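Local coordinates for protein KP6 killer toxin subunit beta (Ustilago maydis virus P6, PDB 4GVB) that forms, together with the KP6 alpha subunit, a secreted antifungal toxin that is lethal to sensitive cells of the same or related fungal species, at residues B[23-28]-B[37-42]; B[43-48]-B[73-78]; B[62-65]-B[71-74]. All coordinates share one frame; numbering follows the deposited sequence.

Interaction 1. Residues B[23-28]-B[37-42]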
ATOM      1  N   ALA B  23       3.559  -7.947   1.869  1.00 21.52           N
ATOM      2  CA  ALA B  23       2.679  -6.928   2.424  1.00 20.38           C
ATOM      3  C   ALA B  23       2.005  -6.113   1.320  1.00 20.39           C
ATOM      4  O   ALA B  23       0.867  -5.637   1.468  1.00 18.04           O
ATOM      5  CB  ALA B  23       3.455  -6.033   3.365  1.00 23.80           C
ATOM      6  N   VAL B  24       2.711  -5.962   0.207  1.00 20.80           N
ATOM      7  CA  VAL B  24       2.161  -5.279  -0.959  1.00 18.00           C
ATOM      8  C   VAL B  24       1.048  -6.134  -1.566  1.00 15.61           C
ATOM      9  O   VAL B  24      -0.047  -5.650  -1.870  1.00 15.77           O
ATOM     10  CB  VAL B  24       3.272  -4.997  -2.006  1.00 16.86           C
ATOM     11  CG1 VAL B  24       2.712  -4.208  -3.167  1.00 15.85           C
ATOM     12  CG2 VAL B  24       4.426  -4.214  -1.360  1.00 18.02           C
ATOM     13  N   THR B  25       1.332  -7.425  -1.749  1.00 17.79           N
ATOM     14  CA  THR B  25       0.308  -8.348  -2.214  1.00 14.16           C
ATOM     15  C   THR B  25      -0.918  -8.331  -1.280  1.00 16.69           C
ATOM     16  O   THR B  25      -2.052  -8.263  -1.750  1.00 16.59           O
ATOM     17  CB  THR B  25       0.846  -9.791  -2.333  1.00 15.84           C
ATOM     18  OG1 THR B  25       2.053  -9.796  -3.118  1.00 19.13           O
ATOM     19  CG2 THR B  25      -0.168 -10.662  -2.995  1.00 17.43           C
ATOM     20  N   ARG B  26      -0.677  -8.421   0.029  1.00 16.50           N
ATOM     21  CA  ARG B  26      -1.757  -8.382   1.011  1.00 19.95           C
ATOM     22  C   ARG B  26      -2.615  -7.115   0.850  1.00 20.64           C
ATOM     23  O   ARG B  26      -3.848  -7.164   0.886  1.00 18.69           O
ATOM     24  CB  ARG B  26      -1.167  -8.475   2.426  1.00 20.93           C
ATOM     25  CG  ARG B  26      -2.155  -8.282   3.540  1.00 34.86           C
ATOM     26  CD  ARG B  26      -1.515  -8.607   4.893  1.00 35.75           C
ATOM     27  NE  ARG B  26      -0.765  -9.862   4.848  1.00 32.56           N
ATOM     28  CZ  ARG B  26       0.552  -9.945   4.975  1.00 30.69           C
ATOM     29  NH1 ARG B  26       1.265  -8.840   5.157  1.00 39.13           N
ATOM     30  NH2 ARG B  26       1.152 -11.126   4.922  1.00 31.60           N
ATOM     31  N   ALA B  27      -1.957  -5.977   0.660  1.00 22.41           N
ATOM     32  CA  ALA B  27      -2.683  -4.711   0.538  1.00 22.18           C
ATOM     33  C   ALA B  27      -3.503  -4.688  -0.744  1.00 23.25           C
ATOM     34  O   ALA B  27      -4.658  -4.277  -0.755  1.00 22.87           O
ATOM     35  CB  ALA B  27      -1.712  -3.532   0.579  1.00 24.06           C
ATOM     36  N   ALA B  28      -2.901  -5.154  -1.833  1.00 18.69           N
ATOM     37  CA  ALA B  28      -3.576  -5.163  -3.124  1.00 22.88           C
ATOM     38  C   ALA B  28      -4.759  -6.118  -3.130  1.00 21.92           C
ATOM     39  O   ALA B  28      -5.783  -5.844  -3.755  1.00 25.62           O
ATOM     40  CB  ALA B  28      -2.584  -5.526  -4.233  1.00 20.89           C
ATOM     41  N   GLY B  37     -10.027 -10.314  -2.814  1.00 35.27           N
ATOM     42  CA  GLY B  37      -9.826 -11.751  -2.905  1.00 32.32           C
ATOM     43  C   GLY B  37      -9.296 -12.267  -1.585  1.00 33.04           C
ATOM     44  O   GLY B  37      -9.351 -11.559  -0.582  1.00 30.27           O
ATOM     45  N   TYR B  38      -8.773 -13.487  -1.555  1.00 29.36           N
ATOM     46  CA  TYR B  38      -8.141 -13.925  -0.316  1.00 33.55           C
ATOM     47  C   TYR B  38      -6.659 -14.210  -0.486  1.00 30.41           C
ATOM     48  O   TYR B  38      -6.212 -14.644  -1.558  1.00 30.56           O
ATOM     49  CB  TYR B  38      -8.876 -15.108   0.321  1.00 32.16           C
ATOM     50  CG  TYR B  38      -8.670 -16.417  -0.394  1.00 28.15           C
ATOM     51  CD1 TYR B  38      -7.728 -17.333   0.058  1.00 28.80           C
ATOM     52  CD2 TYR B  38      -9.415 -16.734  -1.521  1.00 34.19           C
ATOM     53  CE1 TYR B  38      -7.524 -18.543  -0.598  1.00 31.20           C
ATOM     54  CE2 TYR B  38      -9.233 -17.941  -2.186  1.00 36.08           C
ATOM     55  CZ  TYR B  38      -8.282 -18.841  -1.714  1.00 31.44           C
ATOM     56  OH  TYR B  38      -8.091 -20.039  -2.371  1.00 33.09           O
ATOM     57  N   TYR B  39      -5.908 -13.964   0.583  1.00 31.32           N
ATOM     58  CA  TYR B  39      -4.461 -14.042   0.558  1.00 30.18           C
ATOM     59  C   TYR B  39      -3.958 -15.280   1.282  1.00 33.14           C
ATOM     60  O   TYR B  39      -4.383 -15.565   2.390  1.00 34.78           O
ATOM     61  CB  TYR B  39      -3.869 -12.799   1.221  1.00 29.90           C
ATOM     62  CG  TYR B  39      -2.371 -12.845   1.281  1.00 27.92           C
ATOM     63  CD1 TYR B  39      -1.612 -12.581   0.149  1.00 23.91           C
ATOM     64  CD2 TYR B  39      -1.706 -13.174   2.457  1.00 28.87           C
ATOM     65  CE1 TYR B  39      -0.240 -12.638   0.186  1.00 24.44           C
ATOM     66  CE2 TYR B  39      -0.322 -13.225   2.504  1.00 28.04           C
ATOM     67  CZ  TYR B  39       0.401 -12.953   1.354  1.00 25.09           C
ATOM     68  OH  TYR B  39       1.768 -12.996   1.367  1.00 25.39           O
ATOM     69  N   THR B  40      -3.030 -16.004   0.663  1.00 33.74           N
ATOM     70  CA  THR B  40      -2.489 -17.215   1.274  1.00 33.41           C
ATOM     71  C   THR B  40      -1.083 -17.000   1.799  1.00 35.05           C
ATOM     72  O   THR B  40      -0.140 -16.852   1.026  1.00 39.13           O
ATOM     73  CB  THR B  40      -2.491 -18.391   0.287  1.00 33.10           C
ATOM     74  OG1 THR B  40      -3.823 -18.606  -0.195  1.00 29.85           O
ATOM     75  CG2 THR B  40      -1.965 -19.660   0.960  1.00 35.27           C
ATOM     76  N   GLU B  41      -0.942 -16.998   3.120  1.00 38.85           N
ATOM     77  CA  GLU B  41       0.326 -16.642   3.752  1.00 36.40           C
ATOM     78  C   GLU B  41       1.555 -17.429   3.263  1.00 38.84           C
ATOM     79  O   GLU B  41       2.609 -16.840   3.036  1.00 43.86           O
ATOM     80  CB  GLU B  41       0.196 -16.711   5.281  1.00 42.49           C
ATOM     81  CG  GLU B  41       1.333 -16.019   6.035  1.00 45.52           C
ATOM     82  CD  GLU B  41       1.219 -16.152   7.557  1.00 50.65           C
ATOM     83  OE1 GLU B  41       1.829 -17.097   8.114  1.00 46.00           O
ATOM     84  OE2 GLU B  41       0.529 -15.311   8.194  1.00 45.91           O
ATOM     85  N   LYS B  42       1.431 -18.742   3.087  1.00 38.71           N
ATOM     86  CA  LYS B  42       2.607 -19.561   2.786  1.00 39.44           C
ATOM     87  C   LYS B  42       3.185 -19.379   1.382  1.00 41.16           C
ATOM     88  O   LYS B  42       4.410 -19.367   1.212  1.00 42.09           O
ATOM     89  CB  LYS B  42       2.375 -21.051   3.102  1.00 41.19           C
ATOM     90  CG  LYS B  42       1.100 -21.665   2.532  1.00 40.56           C
ATOM     91  CD  LYS B  42       0.939 -23.121   2.998  1.00 40.41           C
ATOM     92  CE  LYS B  42      -0.367 -23.751   2.489  1.00 33.31           C
ATOM     93  NZ  LYS B  42      -1.578 -23.206   3.195  1.00 38.64           N
TER

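Interaction 2. Residues B[43-48]-B[73-78]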
ATOM      1  N   ASP B  43       2.319 -19.235   0.382  1.00 36.68           N
ATOM      2  CA  ASP B  43       2.792 -19.078  -0.993  1.00 33.73           C
ATOM      3  C   ASP B  43       2.645 -17.645  -1.520  1.00 33.53           C
ATOM      4  O   ASP B  43       3.130 -17.333  -2.605  1.00 29.08           O
ATOM      5  CB  ASP B  43       2.084 -20.059  -1.925  1.00 30.32           C
ATOM      6  CG  ASP B  43       0.587 -19.857  -1.946  1.00 33.92           C
ATOM      7  OD1 ASP B  43       0.133 -18.692  -1.944  1.00 28.87           O
ATOM      8  OD2 ASP B  43      -0.139 -20.871  -1.963  1.00 40.33           O
ATOM      9  N   GLY B  44       1.952 -16.798  -0.763  1.00 30.60           N
ATOM     10  CA  GLY B  44       1.921 -15.370  -1.035  1.00 28.63           C
ATOM     11  C   GLY B  44       1.055 -14.918  -2.198  1.00 28.02           C
ATOM     12  O   GLY B  44       1.189 -13.787  -2.678  1.00 24.58           O
ATOM     13  N   PHE B  45       0.162 -15.787  -2.661  1.00 25.46           N
ATOM     14  CA  PHE B  45      -0.723 -15.411  -3.763  1.00 20.87           C
ATOM     15  C   PHE B  45      -2.051 -14.877  -3.277  1.00 23.58           C
ATOM     16  O   PHE B  45      -2.527 -15.265  -2.214  1.00 26.27           O
ATOM     17  CB  PHE B  45      -0.973 -16.601  -4.687  1.00 24.40           C
ATOM     18  CG  PHE B  45       0.124 -16.833  -5.683  1.00 20.86           C
ATOM     19  CD1 PHE B  45       1.183 -17.666  -5.382  1.00 28.39           C
ATOM     20  CD2 PHE B  45       0.087 -16.225  -6.924  1.00 25.35           C
ATOM     21  CE1 PHE B  45       2.190 -17.883  -6.298  1.00 31.74           C
ATOM     22  CE2 PHE B  45       1.090 -16.436  -7.848  1.00 25.51           C
ATOM     23  CZ  PHE B  45       2.143 -17.258  -7.537  1.00 29.83           C
ATOM     24  N   CYS B  46      -2.639 -13.990  -4.068  1.00 21.60           N
ATOM     25  CA  CYS B  46      -4.015 -13.562  -3.891  1.00 22.38           C
ATOM     26  C   CYS B  46      -4.884 -14.346  -4.870  1.00 22.42           C
ATOM     27  O   CYS B  46      -4.575 -14.428  -6.062  1.00 27.61           O
ATOM     28  CB  CYS B  46      -4.118 -12.060  -4.161  1.00 19.74           C
ATOM     29  SG  CYS B  46      -5.763 -11.353  -4.149  1.00 25.33           S
ATOM     30  N   ARG B  47      -5.961 -14.936  -4.372  1.00 26.05           N
ATOM     31  CA  ARG B  47      -6.859 -15.713  -5.211  1.00 26.30           C
ATOM     32  C   ARG B  47      -8.282 -15.170  -5.157  1.00 29.30           C
ATOM     33  O   ARG B  47      -8.657 -14.499  -4.196  1.00 32.61           O
ATOM     34  CB  ARG B  47      -6.846 -17.176  -4.772  1.00 27.75           C
ATOM     35  CG  ARG B  47      -5.502 -17.864  -4.916  1.00 29.10           C
ATOM     36  CD  ARG B  47      -5.526 -19.205  -4.194  1.00 27.88           C
ATOM     37  NE  ARG B  47      -4.396 -20.054  -4.567  1.00 24.86           N
ATOM     38  CZ  ARG B  47      -3.204 -20.000  -3.987  1.00 28.43           C
ATOM     39  NH1 ARG B  47      -2.971 -19.126  -3.009  1.00 23.76           N
ATOM     40  NH2 ARG B  47      -2.236 -20.814  -4.390  1.00 26.65           N
ATOM     41  N   ALA B  48      -9.063 -15.455  -6.194  1.00 28.95           N
ATOM     42  CA  ALA B  48     -10.480 -15.116  -6.202  1.00 29.78           C
ATOM     43  C   ALA B  48     -11.206 -15.941  -5.136  1.00 36.02           C
ATOM     44  O   ALA B  48     -10.871 -17.103  -4.903  1.00 34.02           O
ATOM     45  CB  ALA B  48     -11.074 -15.373  -7.567  1.00 33.84           C
ATOM     46  N   ASN B  73       3.294 -11.039 -10.818  1.00 20.85           N
ATOM     47  CA  ASN B  73       3.400 -12.346 -11.435  1.00 18.78           C
ATOM     48  C   ASN B  73       2.025 -12.955 -11.314  1.00 20.75           C
ATOM     49  O   ASN B  73       1.507 -13.069 -10.214  1.00 17.76           O
ATOM     50  CB  ASN B  73       4.416 -13.232 -10.711  1.00 18.73           C
ATOM     51  CG  ASN B  73       5.838 -12.703 -10.802  1.00 31.80           C
ATOM     52  OD1 ASN B  73       6.136 -11.782 -11.573  1.00 31.61           O
ATOM     53  ND2 ASN B  73       6.734 -13.302 -10.024  1.00 31.62           N
ATOM     54  N   CYS B  74       1.419 -13.325 -12.436  1.00 16.99           N
ATOM     55  CA  CYS B  74       0.067 -13.861 -12.403  1.00 18.89           C
ATOM     56  C   CYS B  74       0.051 -15.203 -13.100  1.00 22.71           C
ATOM     57  O   CYS B  74       0.801 -15.412 -14.042  1.00 20.02           O
ATOM     58  CB  CYS B  74      -0.923 -12.924 -13.096  1.00 19.33           C
ATOM     59  SG  CYS B  74      -1.298 -11.400 -12.205  1.00 19.26           S
ATOM     60  N   GLN B  75      -0.802 -16.108 -12.633  1.00 19.24           N
ATOM     61  CA  GLN B  75      -1.014 -17.347 -13.370  1.00 18.92           C
ATOM     62  C   GLN B  75      -2.421 -17.888 -13.196  1.00 21.85           C
ATOM     63  O   GLN B  75      -3.128 -17.505 -12.271  1.00 19.47           O
ATOM     64  CB  GLN B  75       0.018 -18.397 -12.984  1.00 23.13           C
ATOM     65  CG  GLN B  75       0.171 -18.652 -11.512  1.00 24.23           C
ATOM     66  CD  GLN B  75       1.287 -19.633 -11.233  1.00 33.81           C
ATOM     67  OE1 GLN B  75       2.403 -19.242 -10.899  1.00 40.22           O
ATOM     68  NE2 GLN B  75       0.997 -20.916 -11.388  1.00 38.13           N
ATOM     69  N   PRO B  76      -2.840 -18.787 -14.097  1.00 23.41           N
ATOM     70  CA  PRO B  76      -4.173 -19.348 -13.887  1.00 26.07           C
ATOM     71  C   PRO B  76      -4.207 -20.096 -12.563  1.00 21.50           C
ATOM     72  O   PRO B  76      -3.237 -20.750 -12.175  1.00 20.45           O
ATOM     73  CB  PRO B  76      -4.356 -20.294 -15.080  1.00 25.19           C
ATOM     74  CG  PRO B  76      -2.982 -20.553 -15.594  1.00 29.06           C
ATOM     75  CD  PRO B  76      -2.150 -19.364 -15.263  1.00 25.41           C
ATOM     76  N   ASP B  77      -5.311 -19.945 -11.845  1.00 26.51           N
ATOM     77  CA  ASP B  77      -5.465 -20.575 -10.544  1.00 22.84           C
ATOM     78  C   ASP B  77      -5.966 -22.001 -10.752  1.00 25.87           C
ATOM     79  O   ASP B  77      -7.072 -22.198 -11.235  1.00 29.34           O
ATOM     80  CB  ASP B  77      -6.478 -19.787  -9.712  1.00 26.22           C
ATOM     81  CG  ASP B  77      -6.629 -20.325  -8.299  1.00 29.17           C
ATOM     82  OD1 ASP B  77      -6.194 -21.461  -8.026  1.00 29.06           O
ATOM     83  OD2 ASP B  77      -7.207 -19.606  -7.454  1.00 30.28           O
ATOM     84  N   PRO B  78      -5.152 -22.996 -10.384  1.00 31.29           N
ATOM     85  CA  PRO B  78      -5.463 -24.418 -10.610  1.00 30.71           C
ATOM     86  C   PRO B  78      -6.786 -24.882  -9.991  1.00 33.93           C
ATOM     87  O   PRO B  78      -7.412 -25.802 -10.518  1.00 39.70           O
ATOM     88  CB  PRO B  78      -4.290 -25.145  -9.946  1.00 34.24           C
ATOM     89  CG  PRO B  78      -3.194 -24.158  -9.911  1.00 36.60           C
ATOM     90  CD  PRO B  78      -3.837 -22.812  -9.751  1.00 27.40           C
TER
HETATM   91  O   HOH W   1      -4.861 -22.528  -6.035  1.00 31.74           O
HETATM   92  O   HOH W   2      -8.106 -17.096  -8.274  1.00 25.69           O

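Interaction 3. Residues B[62-65]-B[71-74]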
ATOM      1  N   GLN B  62      -2.738  -2.969 -11.428  1.00 26.47           N
ATOM      2  CA  GLN B  62      -3.032  -1.612 -10.972  1.00 25.32           C
ATOM      3  C   GLN B  62      -2.990  -1.573  -9.441  1.00 29.75           C
ATOM      4  O   GLN B  62      -2.443  -0.640  -8.845  1.00 26.09           O
ATOM      5  CB  GLN B  62      -4.407  -1.171 -11.468  1.00 27.50           C
ATOM      6  CG  GLN B  62      -4.797   0.230 -11.022  1.00 37.40           C
ATOM      7  CD  GLN B  62      -6.050   0.746 -11.713  1.00 45.39           C
ATOM      8  OE1 GLN B  62      -6.624   0.075 -12.576  1.00 49.59           O
ATOM      9  NE2 GLN B  62      -6.479   1.947 -11.337  1.00 40.10           N
ATOM     10  N   ALA B  63      -3.569  -2.600  -8.814  1.00 27.13           N
ATOM     11  CA  ALA B  63      -3.593  -2.713  -7.349  1.00 27.22           C
ATOM     12  C   ALA B  63      -2.187  -2.701  -6.741  1.00 25.78           C
ATOM     13  O   ALA B  63      -1.901  -1.937  -5.814  1.00 26.72           O
ATOM     14  CB  ALA B  63      -4.354  -3.964  -6.918  1.00 23.83           C
ATOM     15  N   CYS B  64      -1.306  -3.544  -7.269  1.00 23.63           N
ATOM     16  CA  CYS B  64       0.074  -3.595  -6.797  1.00 19.69           C
ATOM     17  C   CYS B  64       0.733  -2.222  -6.898  1.00 25.96           C
ATOM     18  O   CYS B  64       1.394  -1.776  -5.968  1.00 26.57           O
ATOM     19  CB  CYS B  64       0.896  -4.621  -7.585  1.00 25.42           C
ATOM     20  SG  CYS B  64       0.380  -6.344  -7.328  1.00 20.99           S
ATOM     21  N   LEU B  65       0.540  -1.556  -8.031  1.00 25.82           N
ATOM     22  CA  LEU B  65       1.202  -0.289  -8.299  1.00 26.13           C
ATOM     23  C   LEU B  65       0.692   0.852  -7.423  1.00 22.80           C
ATOM     24  O   LEU B  65       1.369   1.861  -7.261  1.00 29.75           O
ATOM     25  CB  LEU B  65       1.079   0.083  -9.776  1.00 26.51           C
ATOM     26  CG  LEU B  65       2.134  -0.490 -10.719  1.00 27.91           C
ATOM     27  CD1 LEU B  65       1.884   0.039 -12.119  1.00 31.35           C
ATOM     28  CD2 LEU B  65       3.544  -0.118 -10.254  1.00 30.41           C
ATOM     29  N   GLY B  71       5.825  -4.980  -9.764  1.00 22.11           N
ATOM     30  CA  GLY B  71       5.239  -5.613 -10.922  1.00 23.51           C
ATOM     31  C   GLY B  71       4.376  -6.728 -10.382  1.00 19.84           C
ATOM     32  O   GLY B  71       4.170  -6.827  -9.169  1.00 20.44           O
ATOM     33  N   THR B  72       3.883  -7.579 -11.269  1.00 17.87           N
ATOM     34  CA  THR B  72       3.020  -8.652 -10.837  1.00 17.70           C
ATOM     35  C   THR B  72       3.407  -9.932 -11.536  1.00 21.96           C
ATOM     36  O   THR B  72       3.816  -9.912 -12.689  1.00 20.14           O
ATOM     37  CB  THR B  72       1.548  -8.363 -11.158  1.00 22.66           C
ATOM     38  OG1 THR B  72       1.383  -8.279 -12.582  1.00 25.33           O
ATOM     39  CG2 THR B  72       1.093  -7.049 -10.489  1.00 21.25           C
ATOM     40  N   ASN B  73       3.294 -11.039 -10.818  1.00 20.85           N
ATOM     41  CA  ASN B  73       3.400 -12.346 -11.435  1.00 18.78           C
ATOM     42  C   ASN B  73       2.025 -12.955 -11.314  1.00 20.75           C
ATOM     43  O   ASN B  73       1.507 -13.069 -10.214  1.00 17.76           O
ATOM     44  CB  ASN B  73       4.416 -13.232 -10.711  1.00 18.73           C
ATOM     45  CG  ASN B  73       5.838 -12.703 -10.802  1.00 31.80           C
ATOM     46  OD1 ASN B  73       6.136 -11.782 -11.573  1.00 31.61           O
ATOM     47  ND2 ASN B  73       6.734 -13.302 -10.024  1.00 31.62           N
ATOM     48  N   CYS B  74       1.419 -13.325 -12.436  1.00 16.99           N
ATOM     49  CA  CYS B  74       0.067 -13.861 -12.403  1.00 18.89           C
ATOM     50  C   CYS B  74       0.051 -15.203 -13.100  1.00 22.71           C
ATOM     51  O   CYS B  74       0.801 -15.412 -14.042  1.00 20.02           O
ATOM     52  CB  CYS B  74      -0.923 -12.924 -13.096  1.00 19.33           C
ATOM     53  SG  CYS B  74      -1.298 -11.400 -12.205  1.00 19.26           S
TER

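Interaction 1. Residues B[23-28]-B[37-42]
Thr25 and Arg26, successive residues of helix 22-29, both reach the ring of Tyr39 on strand 38-39. Taken in sequence order, Ala23 and Val24 turn from the tyrosine to the other chain, packing on Ser67 and Leu68 of the KP6 alpha subunit. At Thr25 the bond leaving the helix points toward the 37-42 segment. Its methyl lies anti to the backbone N, which puts CG2 at the edge of the tyrosine ring, near its plane, with CG2 3.7 Å from Tyr39 CE1 and 4.0 Å from Tyr39 CD1. The two side chains cross at about a right angle. The hydroxyl on the other branch faces inward: OG1 is held by Leu21 O one turn back and by Cys11 N on strand 7-13, so this buried polar atom is satisfied and the rotation of the group is fixed.

Arg26 carries the outer half. Its CA sits 4.3 Å above one face of the Tyr39 ring, offset toward the rim, and the chain runs out extended before bending at chi3 (-46°). That bend turns the guanidinium past the rim on the same side, where Arg26 NH2 approaches Tyr39 CE2 obliquely at 3.5 Å. The guanidinium and ring planes are 81° apart, which rules out a flat stack. Glu41 OE2 lies 5.3 Å from Arg26 NH2; that is too far for a salt bridge, although the opposite charge may still favour this placement. Further along, Ala27 and Ala28 turn to helix 57-67, touching Tyr67, Phe60 and Ala63. With 184 Å² buried in all, Tyr39 packs the small hairpin of strands 38-39 and 46-47 against the flank of helix 22-29, a helix-on-hairpin packing within a disulfide-rich alpha/beta fold.

Interaction 2. Residues B[43-48]-B[73-78]
Phe45 buries the most surface in this contact, sending its ring toward strand 70-76. Its CZ comes within 3.9 Å of Gln75 OE1 and its CE2 lies 4.1 Å from the backbone Asn73 O, both approaching obliquely. The Gln75 amide stands 80° from the ring plane. It gets there because CG of Gln75 sits between the backbone N and carbonyl carbon (chi1 52°), after which the extended chain brings the amide back to the ring.

At the edge of the ring, in its plane, lies Asp43 OD1, which accepts from Phe45 N at 3.0 Å, an Asx turn at the bend of the beta hairpin whose strands are 38-39 and 46-47. The same carboxylate grips Arg47: Arg47 NH2 forms a salt bridge with Asp43 OD2 at 3.2 Å, the donor coming from above the carboxylate plane. Asp43 thus fixes both the turn and the arginine head group. Cys46, between the two, points to the other side of the hairpin and is disulfide-bonded to Cys29.

Asp77, just past the end of strand 70-76, lays its carboxylate oxygen OD2 against the aliphatic flank of Arg47 and not against the guanidinium. OD2 rests 3.5 Å from Arg47 CG, while Arg47 NE remains 4.1 Å off, beyond salt-bridge range. Two waters make up the difference. One accepts from Arg47 NE and donates to Asp77 OD1; the second links Ala48 N to Asp77 OD2, at 2.8 Å from each. Asp77 OD2 also accepts from Gln79 NE2.

Interaction 3. Residues B[62-65]-B[71-74]
Cys64 of helix 57-67 packs against Thr72 of strand 70-76, a helix-on-sheet contact within a compact alpha/beta unit in which the helix leads through a short turn directly into the strand. The antiparallel partner of that strand is 7-13, and the layering of helices on this two-stranded sheet is consistent with an alpha/beta sandwich.

The covalent link comes first. Cys64 SG is disulfide-bonded to Cys11 on strand 7-13, so the helix is tied to one strand and leans on the other. The second strand has its own tether, Cys74 to Cys9, and backbone hydrogen bonds join Gly71 to Val12 and Asn73 to Gln10.

Between the segments themselves the evidence is van der Waals contact, 113 Å² in total, with the closest CA pair, Cys64 and Gly71, 6.9 Å apart. Gly71 offers its carbonyl, O lying 4.2 Å from Cys64 SG. Thr72 presents its methyl: CG2 lies beside the backbone N while OG1 occupies the position between N and the carbonyl carbon (chi1 63°), which leaves that oxygen 5.7 Å from Cys64 SG. Tyr61, earlier on the same helix, also touches Thr72. The methyl meets the sulfur broadside, at about 91° to the Cys64 CB-SG bond, and closely, with Thr72 CG2 3.3 Å from Cys64 SG.

Overall arrangement
Along the chain interaction 1 closes before interactions 2 and 3 open, and those two end on the same strand, 70-76, sharing Asn73 and Cys74. The centre of interaction 1 lies about 10 Å from that of interaction 2 and about 12 Å from that of interaction 3. The other two centres are about 11 Å apart, on opposite sides of the chain's centre. Strands 38-39 and 46-47 pair antiparallel, joining interactions 1 and 2 through probable backbone bonds such as Tyr38 N to Arg47 O (2.8 Å). Helices 22-29 and 57-67 meet at Ala28 and Ala63, linking interactions 1 and 3. Three disulfides reinforce this small secreted subunit's compact framework.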